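Local coordinates for acyl-CoA synthetase (AMP-forming)/AMP-acid ligase II-like protein (Dyadobacter fermentans, PDB 4GS5) that probably activates carboxylic acids with ATP as a member of the AMP-forming ligase family, perhaps acting as a medium-chain fatty acid-CoA ligase, at residues M4-L12 / M100-E110; A198-P206 / I238-I246. All coordinates share one frame; numbering follows the deposited sequence.

Contact 1: M4-L12 / M100-E110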
loop_
_atom_site.group_PDB
_atom_site.type_symbol
_atom_site.label_atom_id
_atom_site.label_comp_id
_atom_site.label_asym_id
_atom_site.label_seq_id
_atom_site.Cartn_x
_atom_site.Cartn_y
_atom_site.Cartn_z
HETATM N N MSE A 4 -3.186 25.008 -19.738
HETATM C CA MSE A 4 -3.201 23.657 -19.169
HETATM C C MSE A 4 -2.639 23.590 -17.750
HETATM O O MSE A 4 -2.440 22.497 -17.208
HETATM C CB MSE A 4 -2.472 22.659 -20.079
HETATM C CG MSE A 4 -3.425 21.797 -20.896
HETATM SE SE MSE A 4 -4.668 22.905 -21.923
HETATM C CE MSE A 4 -6.129 21.632 -22.158
ATOM N N ILE A 5 -2.384 24.755 -17.160
ATOM C CA ILE A 5 -1.988 24.846 -15.756
ATOM C C ILE A 5 -2.575 26.077 -15.071
ATOM O O ILE A 5 -2.673 27.149 -15.666
ATOM C CB ILE A 5 -0.454 24.852 -15.571
ATOM C CG1 ILE A 5 0.171 26.091 -16.205
ATOM C CG2 ILE A 5 0.165 23.604 -16.156
ATOM C CD1 ILE A 5 1.686 26.113 -16.080
ATOM N N TRP A 6 -2.979 25.911 -13.818
ATOM C CA TRP A 6 -3.441 27.031 -13.005
ATOM C C TRP A 6 -2.516 27.204 -11.799
ATOM O O TRP A 6 -2.302 26.264 -11.027
ATOM C CB TRP A 6 -4.890 26.797 -12.564
ATOM C CG TRP A 6 -5.482 27.898 -11.733
ATOM C CD1 TRP A 6 -5.668 29.204 -12.105
ATOM C CD2 TRP A 6 -5.990 27.786 -10.395
ATOM N NE1 TRP A 6 -6.243 29.911 -11.073
ATOM C CE2 TRP A 6 -6.456 29.067 -10.020
ATOM C CE3 TRP A 6 -6.088 26.732 -9.479
ATOM C CZ2 TRP A 6 -7.012 29.314 -8.760
ATOM C CZ3 TRP A 6 -6.639 26.984 -8.232
ATOM C CH2 TRP A 6 -7.093 28.262 -7.883
ATOM N N THR A 7 -1.945 28.394 -11.649
ATOM C CA THR A 7 -0.998 28.647 -10.564
ATOM C C THR A 7 -1.678 29.336 -9.386
ATOM O O THR A 7 -2.377 30.329 -9.556
ATOM C CB THR A 7 0.204 29.489 -11.039
ATOM O OG1 THR A 7 0.889 28.795 -12.090
ATOM C CG2 THR A 7 1.178 29.736 -9.884
ATOM N N THR A 8 -1.470 28.806 -8.188
ATOM C CA THR A 8 -2.163 29.327 -7.018
ATOM C C THR A 8 -1.351 29.219 -5.730
ATOM O O THR A 8 -0.207 28.743 -5.723
ATOM C CB THR A 8 -3.568 28.662 -6.839
ATOM O OG1 THR A 8 -4.336 29.404 -5.884
ATOM C CG2 THR A 8 -3.446 27.207 -6.375
ATOM N N GLY A 9 -1.955 29.664 -4.638
ATOM C CA GLY A 9 -1.276 29.754 -3.360
ATOM C C GLY A 9 -2.203 30.364 -2.330
ATOM O O GLY A 9 -3.302 30.827 -2.671
ATOM N N LYS A 10 -1.767 30.353 -1.074
ATOM C CA LYS A 10 -2.553 30.905 0.021
ATOM C C LYS A 10 -2.898 32.360 -0.251
ATOM O O LYS A 10 -4.076 32.735 -0.317
ATOM C CB LYS A 10 -1.784 30.795 1.333
ATOM C CG LYS A 10 -2.600 31.047 2.588
ATOM C CD LYS A 10 -1.734 30.872 3.838
ATOM C CE LYS A 10 -2.538 31.057 5.118
ATOM N NZ LYS A 10 -3.233 32.382 5.165
ATOM N N THR A 11 -1.878 33.187 -0.431
ATOM C CA THR A 11 -2.148 34.601 -0.649
ATOM C C THR A 11 -2.648 34.860 -2.068
ATOM O O THR A 11 -3.479 35.739 -2.287
ATOM C CB THR A 11 -0.939 35.509 -0.288
ATOM O OG1 THR A 11 -0.047 35.623 -1.407
ATOM C CG2 THR A 11 -0.205 34.949 0.923
ATOM N N LEU A 12 -2.166 34.086 -3.032
ATOM C CA LEU A 12 -2.599 34.300 -4.409
ATOM C C LEU A 12 -4.089 33.963 -4.590
ATOM O O LEU A 12 -4.752 34.478 -5.496
ATOM C CB LEU A 12 -1.719 33.514 -5.382
ATOM C CG LEU A 12 -1.994 33.697 -6.875
ATOM C CD1 LEU A 12 -2.155 35.166 -7.221
ATOM C CD2 LEU A 12 -0.881 33.066 -7.697
HETATM N N MSE A 100 -1.572 25.126 1.349
HETATM C CA MSE A 100 -2.077 26.261 2.111
HETATM C C MSE A 100 -1.552 26.274 3.542
HETATM O O MSE A 100 -1.330 27.336 4.123
HETATM C CB MSE A 100 -3.602 26.281 2.113
HETATM C CG MSE A 100 -4.212 26.719 0.804
HETATM SE SE MSE A 100 -6.130 26.650 0.971
HETATM C CE MSE A 100 -6.368 24.734 1.214
ATOM N N GLU A 101 -1.364 25.092 4.114
ATOM C CA GLU A 101 -0.844 25.009 5.470
ATOM C C GLU A 101 0.643 25.335 5.541
ATOM O O GLU A 101 1.108 25.894 6.528
ATOM C CB GLU A 101 -1.119 23.631 6.062
ATOM C CG GLU A 101 -2.571 23.433 6.427
ATOM C CD GLU A 101 -2.993 24.373 7.541
ATOM O OE1 GLU A 101 -2.681 24.069 8.714
ATOM O OE2 GLU A 101 -3.616 25.417 7.241
ATOM N N LEU A 102 1.372 25.010 4.478
ATOM C CA LEU A 102 2.838 25.055 4.491
ATOM C C LEU A 102 3.386 26.196 3.628
ATOM O O LEU A 102 4.595 26.357 3.500
ATOM C CB LEU A 102 3.403 23.702 4.025
ATOM C CG LEU A 102 2.957 22.492 4.868
ATOM C CD1 LEU A 102 3.432 21.143 4.299
ATOM C CD2 LEU A 102 3.416 22.635 6.309
ATOM N N ASP A 103 2.483 26.983 3.042
ATOM C CA ASP A 103 2.852 28.128 2.196
ATOM C C ASP A 103 3.655 27.686 0.970
ATOM O O ASP A 103 4.775 28.156 0.737
ATOM C CB ASP A 103 3.663 29.172 2.978
ATOM C CG ASP A 103 2.888 29.789 4.124
ATOM O OD1 ASP A 103 1.639 29.816 4.078
ATOM O OD2 ASP A 103 3.549 30.268 5.073
ATOM N N TRP A 104 3.097 26.774 0.189
ATOM C CA TRP A 104 3.775 26.372 -1.032
ATOM C C TRP A 104 3.251 27.195 -2.190
ATOM O O TRP A 104 2.150 27.726 -2.124
ATOM C CB TRP A 104 3.502 24.909 -1.348
ATOM C CG TRP A 104 4.058 23.908 -0.383
ATOM C CD1 TRP A 104 4.891 24.137 0.679
ATOM C CD2 TRP A 104 3.791 22.502 -0.395
ATOM N NE1 TRP A 104 5.168 22.942 1.321
ATOM C CE2 TRP A 104 4.501 21.927 0.680
ATOM C CE3 TRP A 104 3.024 21.673 -1.222
ATOM C CZ2 TRP A 104 4.468 20.555 0.953
ATOM C CZ3 TRP A 104 2.991 20.297 -0.951
ATOM C CH2 TRP A 104 3.705 19.762 0.134
ATOM N N GLU A 105 4.035 27.282 -3.258
ATOM C CA GLU A 105 3.504 27.698 -4.544
ATOM C C GLU A 105 2.940 26.449 -5.222
ATOM O O GLU A 105 3.666 25.481 -5.438
ATOM C CB GLU A 105 4.617 28.284 -5.403
ATOM C CG GLU A 105 4.161 28.750 -6.774
ATOM C CD GLU A 105 5.322 29.129 -7.677
ATOM O OE1 GLU A 105 5.067 29.508 -8.841
ATOM O OE2 GLU A 105 6.487 29.053 -7.229
ATOM N N LEU A 106 1.651 26.458 -5.550
ATOM C CA LEU A 106 1.030 25.295 -6.177
ATOM C C LEU A 106 0.876 25.488 -7.679
ATOM O O LEU A 106 0.300 26.487 -8.136
ATOM C CB LEU A 106 -0.338 24.988 -5.551
ATOM C CG LEU A 106 -0.361 24.725 -4.048
ATOM C CD1 LEU A 106 -1.779 24.684 -3.525
ATOM C CD2 LEU A 106 0.354 23.418 -3.747
ATOM N N THR A 107 1.395 24.535 -8.445
ATOM C CA THR A 107 1.141 24.483 -9.877
ATOM C C THR A 107 0.186 23.334 -10.169
ATOM O O THR A 107 0.552 22.166 -10.083
ATOM C CB THR A 107 2.430 24.278 -10.680
ATOM O OG1 THR A 107 3.295 25.397 -10.484
ATOM C CG2 THR A 107 2.122 24.123 -12.171
ATOM N N VAL A 108 -1.052 23.666 -10.501
ATOM C CA VAL A 108 -2.061 22.648 -10.667
ATOM C C VAL A 108 -2.214 22.323 -12.140
ATOM O O VAL A 108 -2.453 23.217 -12.953
ATOM C CB VAL A 108 -3.418 23.104 -10.102
ATOM C CG1 VAL A 108 -4.427 21.963 -10.170
ATOM C CG2 VAL A 108 -3.253 23.603 -8.670
ATOM N N THR A 109 -2.075 21.047 -12.480
ATOM C CA THR A 109 -2.243 20.608 -13.861
ATOM C C THR A 109 -3.357 19.568 -13.951
ATOM O O THR A 109 -3.726 18.966 -12.943
ATOM C CB THR A 109 -0.948 20.006 -14.423
ATOM O OG1 THR A 109 -1.095 19.798 -15.832
ATOM C CG2 THR A 109 -0.671 18.680 -13.773
ATOM N N GLU A 110 -3.896 19.367 -15.151
ATOM C CA GLU A 110 -4.927 18.358 -15.350
ATOM C C GLU A 110 -4.288 16.996 -15.190
ATOM O O GLU A 110 -3.198 16.749 -15.708
ATOM C CB GLU A 110 -5.602 18.499 -16.724
ATOM C CG GLU A 110 -6.081 19.914 -17.003
ATOM C CD GLU A 110 -7.113 20.015 -18.128
ATOM O OE1 GLU A 110 -7.203 19.093 -18.971
ATOM O OE2 GLU A 110 -7.836 21.035 -18.161
HETATM O O HOH W 1 0.590 28.974 -0.190
#

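Contact 2: A198-P206 / I238-I246. With EDO (1,2-ethanediol), chain X.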
loop_
_atom_site.group_PDB
_atom_site.type_symbol
_atom_site.label_atom_id
_atom_site.label_comp_id
_atom_site.label_asym_id
_atom_site.label_seq_id
_atom_site.Cartn_x
_atom_site.Cartn_y
_atom_site.Cartn_z
ATOM N N ALA A 198 17.709 3.408 1.265
ATOM C CA ALA A 198 16.656 2.645 0.608
ATOM C C ALA A 198 16.418 1.320 1.323
ATOM O O ALA A 198 17.364 0.624 1.674
ATOM C CB ALA A 198 17.029 2.383 -0.846
ATOM N N SER A 199 15.160 0.965 1.536
ATOM C CA SER A 199 14.861 -0.305 2.182
ATOM C C SER A 199 13.396 -0.677 2.129
ATOM O O SER A 199 12.567 0.049 1.566
ATOM C CB SER A 199 15.345 -0.309 3.631
ATOM O OG SER A 199 14.317 0.115 4.498
ATOM N N GLU A 200 13.082 -1.838 2.692
ATOM C CA GLU A 200 11.705 -2.306 2.701
ATOM C C GLU A 200 10.894 -1.699 3.842
ATOM O O GLU A 200 9.678 -1.865 3.883
ATOM C CB GLU A 200 11.640 -3.836 2.772
ATOM C CG GLU A 200 11.898 -4.541 1.445
ATOM C CD GLU A 200 13.295 -5.127 1.364
ATOM O OE1 GLU A 200 14.087 -4.900 2.305
ATOM O OE2 GLU A 200 13.601 -5.816 0.366
ATOM N N LEU A 201 11.555 -0.984 4.753
ATOM C CA LEU A 201 10.874 -0.458 5.938
ATOM C C LEU A 201 10.036 0.767 5.603
ATOM O O LEU A 201 10.467 1.645 4.860
ATOM C CB LEU A 201 11.853 -0.099 7.062
ATOM C CG LEU A 201 12.609 -1.193 7.821
ATOM C CD1 LEU A 201 13.502 -0.533 8.868
ATOM C CD2 LEU A 201 11.697 -2.225 8.497
ATOM N N TYR A 202 8.832 0.813 6.148
ATOM C CA TYR A 202 8.063 2.051 6.168
ATOM C C TYR A 202 8.344 2.719 7.510
ATOM O O TYR A 202 8.094 2.129 8.553
ATOM C CB TYR A 202 6.572 1.750 6.043
ATOM C CG TYR A 202 6.134 1.214 4.681
ATOM C CD1 TYR A 202 5.832 2.076 3.625
ATOM C CD2 TYR A 202 5.986 -0.145 4.475
ATOM C CE1 TYR A 202 5.401 1.580 2.390
ATOM C CE2 TYR A 202 5.554 -0.653 3.248
ATOM C CZ TYR A 202 5.264 0.211 2.217
ATOM O OH TYR A 202 4.853 -0.310 1.017
ATOM N N VAL A 203 8.846 3.948 7.488
ATOM C CA VAL A 203 9.138 4.678 8.715
ATOM C C VAL A 203 7.946 5.553 9.110
ATOM O O VAL A 203 7.496 6.394 8.333
ATOM C CB VAL A 203 10.400 5.535 8.559
ATOM C CG1 VAL A 203 10.718 6.301 9.848
ATOM C CG2 VAL A 203 11.599 4.653 8.145
ATOM N N PHE A 204 7.429 5.335 10.315
ATOM C CA PHE A 204 6.262 6.071 10.810
ATOM C C PHE A 204 6.469 7.585 10.834
ATOM O O PHE A 204 7.478 8.078 11.332
ATOM C CB PHE A 204 5.885 5.585 12.218
ATOM C CG PHE A 204 5.272 4.205 12.241
ATOM C CD1 PHE A 204 4.004 3.980 11.690
ATOM C CD2 PHE A 204 5.974 3.129 12.782
ATOM C CE1 PHE A 204 3.439 2.707 11.695
ATOM C CE2 PHE A 204 5.424 1.843 12.793
ATOM C CZ PHE A 204 4.155 1.627 12.262
ATOM N N LEU A 205 5.501 8.318 10.292
ATOM C CA LEU A 205 5.497 9.772 10.367
ATOM C C LEU A 205 5.348 10.230 11.820
ATOM O O LEU A 205 4.772 9.523 12.644
ATOM C CB LEU A 205 4.347 10.332 9.525
ATOM C CG LEU A 205 4.500 10.169 8.016
ATOM C CD1 LEU A 205 3.181 10.456 7.304
ATOM C CD2 LEU A 205 5.597 11.070 7.503
ATOM N N PRO A 206 5.856 11.428 12.139
ATOM C CA PRO A 206 5.779 11.892 13.529
ATOM C C PRO A 206 4.321 12.125 13.936
ATOM O O PRO A 206 3.520 12.574 13.115
ATOM C CB PRO A 206 6.539 13.222 13.493
ATOM C CG PRO A 206 6.336 13.726 12.072
ATOM C CD PRO A 206 6.288 12.490 11.206
ATOM N N ILE A 238 7.356 -4.733 13.576
ATOM C CA ILE A 238 7.839 -3.404 13.942
ATOM C C ILE A 238 9.328 -3.430 14.331
ATOM O O ILE A 238 9.782 -4.353 14.996
ATOM C CB ILE A 238 6.943 -2.759 15.036
ATOM C CG1 ILE A 238 5.560 -2.444 14.437
ATOM C CG2 ILE A 238 7.573 -1.486 15.595
ATOM C CD1 ILE A 238 4.543 -1.950 15.419
ATOM N N HIS A 239 10.075 -2.423 13.890
ATOM C CA HIS A 239 11.492 -2.279 14.246
ATOM C C HIS A 239 11.753 -0.824 14.631
ATOM O O HIS A 239 11.917 0.045 13.758
ATOM C CB HIS A 239 12.381 -2.620 13.048
ATOM C CG HIS A 239 12.247 -4.027 12.569
ATOM N ND1 HIS A 239 11.471 -4.378 11.482
ATOM C CD2 HIS A 239 12.798 -5.175 13.019
ATOM C CE1 HIS A 239 11.548 -5.681 11.290
ATOM N NE2 HIS A 239 12.342 -6.190 12.217
ATOM N N GLY A 240 11.763 -0.534 15.921
ATOM C CA GLY A 240 11.848 0.853 16.342
ATOM C C GLY A 240 10.689 1.619 15.712
ATOM O O GLY A 240 9.574 1.104 15.631
ATOM N N ASN A 241 10.940 2.832 15.231
ATOM C CA ASN A 241 9.869 3.652 14.667
ATOM C C ASN A 241 9.543 3.390 13.190
ATOM O O ASN A 241 9.310 4.323 12.422
ATOM C CB ASN A 241 10.187 5.133 14.862
ATOM C CG ASN A 241 11.234 5.629 13.889
ATOM O OD1 ASN A 241 12.112 4.871 13.456
ATOM N ND2 ASN A 241 11.140 6.907 13.526
ATOM N N ALA A 242 9.515 2.120 12.803
ATOM C CA ALA A 242 9.305 1.727 11.416
ATOM C C ALA A 242 8.760 0.310 11.388
ATOM O O ALA A 242 8.812 -0.400 12.390
ATOM C CB ALA A 242 10.638 1.800 10.614
ATOM N N PHE A 243 8.239 -0.121 10.249
ATOM C CA PHE A 243 7.768 -1.495 10.172
ATOM C C PHE A 243 8.046 -2.117 8.835
ATOM O O PHE A 243 8.234 -1.434 7.830
ATOM C CB PHE A 243 6.267 -1.604 10.497
ATOM C CG PHE A 243 5.354 -1.114 9.379
ATOM C CD1 PHE A 243 4.874 -1.987 8.418
ATOM C CD2 PHE A 243 4.959 0.218 9.326
ATOM C CE1 PHE A 243 4.012 -1.534 7.403
ATOM C CE2 PHE A 243 4.093 0.680 8.321
ATOM C CZ PHE A 243 3.625 -0.187 7.363
ATOM N N GLN A 244 8.076 -3.440 8.841
ATOM C CA GLN A 244 8.179 -4.192 7.623
ATOM C C GLN A 244 6.860 -4.918 7.427
ATOM O O GLN A 244 6.337 -5.556 8.357
ATOM C CB GLN A 244 9.294 -5.229 7.733
ATOM C CG GLN A 244 9.322 -6.152 6.548
ATOM C CD GLN A 244 10.440 -7.181 6.634
ATOM O OE1 GLN A 244 11.018 -7.413 7.704
ATOM N NE2 GLN A 244 10.743 -7.809 5.504
ATOM N N TRP A 245 6.318 -4.832 6.224
ATOM C CA TRP A 245 5.090 -5.555 5.921
ATOM C C TRP A 245 5.447 -7.015 5.635
ATOM O O TRP A 245 6.335 -7.287 4.839
ATOM C CB TRP A 245 4.409 -4.934 4.704
ATOM C CG TRP A 245 3.101 -5.593 4.290
ATOM C CD1 TRP A 245 1.848 -5.282 4.747
ATOM C CD2 TRP A 245 2.924 -6.654 3.335
ATOM N NE1 TRP A 245 0.910 -6.076 4.132
ATOM C CE2 TRP A 245 1.541 -6.929 3.269
ATOM C CE3 TRP A 245 3.796 -7.387 2.526
ATOM C CZ2 TRP A 245 1.015 -7.903 2.426
ATOM C CZ3 TRP A 245 3.266 -8.357 1.680
ATOM C CH2 TRP A 245 1.890 -8.601 1.635
ATOM N N ILE A 246 4.735 -7.933 6.280
ATOM C CA ILE A 246 5.005 -9.368 6.173
ATOM C C ILE A 246 3.965 -10.062 5.295
ATOM O O ILE A 246 4.317 -10.911 4.482
ATOM C CB ILE A 246 4.959 -10.044 7.547
ATOM C CG1 ILE A 246 6.041 -9.470 8.476
ATOM C CG2 ILE A 246 5.086 -11.559 7.416
ATOM C CD1 ILE A 246 7.424 -9.423 7.845
HETATM C C1 EDO X . 4.531 16.978 13.201
HETATM O O1 EDO X . 4.888 18.020 12.290
HETATM C C2 EDO X . 3.284 16.289 12.669
HETATM O O2 EDO X . 2.872 15.238 13.555
HETATM O O HOH W 2 7.657 -3.592 3.942
#

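Contact 1: M4-L12 / M100-E110
Trp6 and Val108 exchange backbone hydrogen bonds, Trp6 N reaching Val108 O at 2.9 Å and Val108 N returning to Trp6 O. Two residues on, Thr8 N and Leu106 O repeat the pattern in a nearly straight bond (2.9 Å, 172° at the hydrogen), answered by Leu106 N to Thr8 O. These two hydrogen-bonded pairs flank the non-hydrogen-bonded pair Thr7–Thr107, an antiparallel ladder whose strands run at 160° to each other, their axes 4.7 Å apart at the closest. Beyond the strands a water accepts from Lys10 N and donates to Trp104 O.

On the face that carries Trp6, Thr8, Leu106 and Val108 the contacts are mainly apolar. Thr8 and Leu106 lie side by side, methyl CG2 of Thr8 3.9 Å from CB of Leu106. A chi1 of -167° swings OG1 of Thr8 opposite the backbone N, where it bonds to Gln16, and turns the methyl across the strands. CB of Thr8 rests on one face of the Trp6 indole, and CG2 of Val108 approaches CE3 of the same ring at 4.3 Å.

Lys10 and Asp103 form no salt bridge: NZ of Lys10 stays 5.6 Å from OD1 of Asp103, although CD passes at 3.5 Å.

Helix 22-36 lies against the Trp6 face through Tyr28 and Met31, helix 90-102 reaches Leu106 through Leu96, and strand 80-83 bonds to strand 105-109, leaving 5-8 outermost within the chain.

Contact 2: A198-P206 / I238-I246
Tyr202 and Phe243 satisfy each other's backbone: Tyr202 N donates to Phe243 O at 2.9 Å, and Phe243 N to Tyr202 O at 2.8 Å. Phe204 N reaches Asn241 O at 3.0 Å in a more bent bond (144° at the hydrogen). Ala242 O accepts from His239 N at 2.8 Å, closing the turn before strand 242-248. A water links the loop before strand 202-204 to strand 242-248, donating to Glu200 O and accepting from Trp245 N. Ser199 OG takes the amide hydrogen of Leu201 in an ST turn, and Tyr202 OH has a weak bond to Lys191. Pro206 O accepts from a 1,2-ethanediol, probably a crystallisation additive.

On one face of the pair the Phe243 ring is the hub of an aromatic cluster with Tyr202, Phe204 and Tyr179. Phe243 CG, between the backbone N and carbonyl carbon (chi1 75°), brings one ring face under CB of Tyr202, a CH-pi contact 3.9 Å from the centroid, the two rings near parallel but slid apart. Phe204 comes in obliquely, its CZ 3.4 Å from CD2 of Phe243. Were Phe204 an alanine, a gap would probably open beside the Phe243 ring and Tyr210 would lose its stacking partner.

The other face has Ala242 CB against Val203 CG2. Strand 202-204 thus lies antiparallel between 187-192 and 242-248, and 242-248 pairs on with 230-238 as a β-hairpin turning at 239-241.

Overall arrangement
From the N terminus, strand 5-8 finds its partner much later in the chain: contact 1 closes a helix-rich loop of 87 residues by pairing it with strand 105-109. The chain then runs through strands 126-129, 153-155, 175-180 and 187-192 before contact 2 opens at 198-206. Its loop is shorter, 31 residues without a helix, and folds back at strand 242-248. The two loops follow in series, neither nesting nor crossing. The centres of contacts 1 and 2 are about 32 Å apart and their nearest atoms about 11 Å, so they do not touch. Contact 1 fastens the N-terminal strand to the parallel strands 105-109 and 80-83, while contact 2 joins strand 187-192, through 202-204, to strands 242-248 and 230-238.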